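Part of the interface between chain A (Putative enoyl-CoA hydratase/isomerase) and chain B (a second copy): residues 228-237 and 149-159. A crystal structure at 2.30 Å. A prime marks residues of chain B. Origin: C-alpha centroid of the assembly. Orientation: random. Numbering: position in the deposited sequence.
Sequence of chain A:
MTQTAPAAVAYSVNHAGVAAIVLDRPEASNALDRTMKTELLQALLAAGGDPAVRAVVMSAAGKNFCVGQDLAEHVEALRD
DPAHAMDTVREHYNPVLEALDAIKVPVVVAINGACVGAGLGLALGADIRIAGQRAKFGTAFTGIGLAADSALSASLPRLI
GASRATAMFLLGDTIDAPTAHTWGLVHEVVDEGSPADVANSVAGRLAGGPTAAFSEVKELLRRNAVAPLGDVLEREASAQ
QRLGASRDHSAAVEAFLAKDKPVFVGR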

# COMPACT_ATOMS: atom_id res chain seq x y z
N PRO A 228 -10.19 -9.79 6.51
CA PRO A 228 -9.83 -10.29 7.85
C PRO A 228 -9.00 -11.56 7.76
O PRO A 228 -9.16 -12.35 6.82
CB PRO A 228 -11.19 -10.60 8.50
CG PRO A 228 -12.19 -9.81 7.74
CD PRO A 228 -11.64 -9.63 6.35
N LEU A 229 -8.11 -11.73 8.73
CA LEU A 229 -7.17 -12.86 8.73
C LEU A 229 -7.90 -14.19 8.60
O LEU A 229 -7.48 -15.06 7.83
CB LEU A 229 -6.32 -12.85 10.00
CG LEU A 229 -5.33 -14.01 10.15
CD1 LEU A 229 -4.33 -14.01 9.01
CD2 LEU A 229 -4.63 -13.91 11.49
N GLY A 230 -8.97 -14.36 9.39
CA GLY A 230 -9.78 -15.59 9.36
C GLY A 230 -10.18 -15.98 7.95
O GLY A 230 -10.08 -17.14 7.58
N ASP A 231 -10.60 -15.00 7.16
CA ASP A 231 -11.02 -15.24 5.78
C ASP A 231 -9.82 -15.58 4.89
O ASP A 231 -9.89 -16.49 4.07
CB ASP A 231 -11.78 -14.02 5.24
CG ASP A 231 -13.09 -13.77 6.00
OD1 ASP A 231 -13.71 -14.72 6.52
OD2 ASP A 231 -13.51 -12.60 6.07
N VAL A 232 -8.72 -14.86 5.07
CA VAL A 232 -7.50 -15.12 4.31
C VAL A 232 -7.08 -16.58 4.45
O VAL A 232 -6.85 -17.28 3.47
CB VAL A 232 -6.34 -14.21 4.77
CG1 VAL A 232 -5.03 -14.62 4.11
CG2 VAL A 232 -6.65 -12.75 4.49
N LEU A 233 -7.01 -17.03 5.70
CA LEU A 233 -6.53 -18.36 6.05
C LEU A 233 -7.45 -19.47 5.54
O LEU A 233 -6.97 -20.49 5.05
CB LEU A 233 -6.36 -18.47 7.56
CG LEU A 233 -5.28 -17.56 8.16
CD1 LEU A 233 -5.28 -17.69 9.68
CD2 LEU A 233 -3.91 -17.89 7.59
N GLU A 234 -8.76 -19.26 5.66
CA GLU A 234 -9.76 -20.21 5.14
C GLU A 234 -9.64 -20.38 3.62
O GLU A 234 -9.56 -21.50 3.13
CB GLU A 234 -11.19 -19.79 5.55
CG GLU A 234 -11.49 -20.08 7.02
CD GLU A 234 -12.92 -19.76 7.45
OE1 GLU A 234 -13.25 -18.55 7.69
OE2 GLU A 234 -13.71 -20.73 7.60
N ARG A 235 -9.59 -19.27 2.89
CA ARG A 235 -9.45 -19.33 1.43
C ARG A 235 -8.14 -19.97 1.01
O ARG A 235 -8.12 -20.74 0.07
CB ARG A 235 -9.55 -17.94 0.81
CG ARG A 235 -10.89 -17.26 1.06
CD ARG A 235 -10.76 -15.76 0.97
NE ARG A 235 -12.04 -15.10 1.23
CZ ARG A 235 -12.20 -13.78 1.31
NH1 ARG A 235 -11.16 -12.96 1.18
NH2 ARG A 235 -13.42 -13.30 1.55
N GLU A 236 -7.05 -19.66 1.72
CA GLU A 236 -5.75 -20.29 1.45
C GLU A 236 -5.83 -21.80 1.61
O GLU A 236 -5.43 -22.54 0.71
CB GLU A 236 -4.66 -19.70 2.36
CG GLU A 236 -4.22 -18.30 1.94
CD GLU A 236 -3.18 -17.68 2.87
OE1 GLU A 236 -2.96 -18.19 4.00
OE2 GLU A 236 -2.60 -16.65 2.46
N ALA A 237 -6.37 -22.24 2.73
CA ALA A 237 -6.51 -23.68 3.02
C ALA A 237 -7.26 -24.44 1.93
O ALA A 237 -6.85 -25.54 1.55
CB ALA A 237 -7.22 -23.89 4.36
N ASP B 149 -0.15 -20.22 1.52
CA ASP B 149 -0.72 -20.39 2.84
C ASP B 149 0.04 -19.54 3.87
O ASP B 149 0.87 -18.72 3.51
CB ASP B 149 -0.83 -21.87 3.23
CG ASP B 149 0.50 -22.61 3.19
OD1 ASP B 149 1.46 -22.17 3.88
OD2 ASP B 149 0.57 -23.66 2.50
N SER B 150 -0.30 -19.71 5.15
CA SER B 150 0.33 -18.95 6.23
C SER B 150 0.13 -17.44 6.10
O SER B 150 0.99 -16.66 6.52
CB SER B 150 1.82 -19.31 6.33
OG SER B 150 1.99 -20.70 6.43
N ALA B 151 -1.01 -17.05 5.52
CA ALA B 151 -1.43 -15.65 5.36
C ALA B 151 -0.62 -14.84 4.35
O ALA B 151 -0.80 -13.62 4.21
CB ALA B 151 -1.46 -14.94 6.71
N LEU B 152 0.25 -15.53 3.61
CA LEU B 152 1.20 -14.88 2.72
C LEU B 152 0.54 -14.18 1.54
O LEU B 152 1.08 -13.20 1.03
CB LEU B 152 2.22 -15.91 2.24
CG LEU B 152 3.68 -15.54 2.06
CD1 LEU B 152 4.25 -14.68 3.19
CD2 LEU B 152 4.47 -16.84 1.94
N SER B 153 -0.65 -14.65 1.13
CA SER B 153 -1.43 -13.98 0.08
C SER B 153 -1.96 -12.62 0.50
O SER B 153 -2.45 -11.85 -0.34
CB SER B 153 -2.58 -14.87 -0.43
OG SER B 153 -3.59 -15.05 0.55
N ALA B 154 -1.89 -12.34 1.80
CA ALA B 154 -2.22 -11.03 2.35
C ALA B 154 -0.97 -10.28 2.82
O ALA B 154 -0.73 -9.14 2.43
CB ALA B 154 -3.20 -11.19 3.50
N SER B 155 -0.17 -10.93 3.66
CA SER B 155 0.96 -10.29 4.30
C SER B 155 2.04 -9.85 3.31
O SER B 155 2.62 -8.78 3.47
CB SER B 155 1.56 -11.19 5.38
OG SER B 155 2.05 -12.40 4.82
N LEU B 156 2.31 -10.63 2.27
CA LEU B 156 3.35 -10.25 1.34
C LEU B 156 3.00 -8.97 0.56
O LEU B 156 3.79 -8.04 0.55
CB LEU B 156 3.76 -11.41 0.41
CG LEU B 156 4.97 -11.14 -0.49
CD1 LEU B 156 6.25 -10.89 0.31
CD2 LEU B 156 5.18 -12.30 -1.46
N PRO B 157 1.82 -8.91 -0.09
CA PRO B 157 1.56 -7.66 -0.80
C PRO B 157 1.38 -6.44 0.11
O PRO B 157 1.70 -5.32 -0.30
CB PRO B 157 0.26 -7.94 -1.59
CG PRO B 157 -0.30 -9.18 -0.99
CD PRO B 157 0.86 -9.96 -0.45
N ARG B 158 0.86 -6.67 1.32
CA ARG B 158 0.70 -5.60 2.29
C ARG B 158 2.04 -4.99 2.71
O ARG B 158 2.09 -3.82 3.03
CB ARG B 158 -0.09 -6.08 3.52
CG ARG B 158 -1.58 -6.21 3.24
CD ARG B 158 -2.36 -6.74 4.44
NE ARG B 158 -3.64 -7.34 4.04
CZ ARG B 158 -4.48 -7.94 4.87
NH1 ARG B 158 -4.19 -8.02 6.16
NH2 ARG B 158 -5.62 -8.47 4.41
N LEU B 159 3.11 -5.79 2.69
CA LEU B 159 4.46 -5.32 3.03
C LEU B 159 5.21 -4.71 1.85
O LEU B 159 5.81 -3.66 2.00
CB LEU B 159 5.32 -6.45 3.61
CG LEU B 159 4.98 -7.04 4.98
CD1 LEU B 159 6.15 -7.88 5.47
CD2 LEU B 159 4.66 -5.97 6.02
O HOH W 1 -2.87 -20.69 5.29

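Chain A contributes one helix, residues 229-237, with Pro228 at its N-cap position. It packs against a turn and the helix start that follows it in chain B. A type I' turn runs from Asp149′ to Leu152′, and Ala151′ is the N-cap of helix 152-159. The two helix axes come within 9.6 Å, and their N-to-C directions differ by 121°. The backbones are closest at the turn, where the CA atoms of Glu236 and Asp149′ lie 5.2 Å apart.

Leu229 begins the contact. Its CA-to-CB bond points sideways, but the end of the side chain comes nearer, and Leu229 CD1 lies 3.8 Å from Ala151′ CB. Gly230 and Asp231 do not reach chain B's stretch.

Val232 points toward chain B. Both its methyls, Val232 CG1 and Val232 CG2, lie 3.9 Å from Ala154′ CB, and Val232 CG1 is also 3.9 Å from Ala151′ CA. Leu233 adds a third apolar neighbour to Ala151′, with Leu233 CD2 3.9 Å from Ala151′ CB. The small alanine side chain is thus met by two leucines and a valine. Glu234 and Arg235 make no contact here.

Glu236 supplies the polar part of the interface, and it is buried. Its carboxylate faces backbone NH groups at the turn and the start of the helix, which have no earlier helical turn to supply their acceptors. Ala151′ N donates to Glu236 OE1 at 2.7 Å. Ser153′ N donates to Glu236 OE2 at 3.1 Å, and the hydroxyl Ser153′ OG donates to the same Glu236 OE2 at 2.7 Å. Both carboxylate oxygens are therefore used. Ser150′ N is reached through water 1, which donates to Glu236 OE1 at 2.8 Å and accepts from Ser150′ N at 2.8 Å. Within the turn, Ser150′ OG donates to Asp149′ OD1 at 3.0 Å.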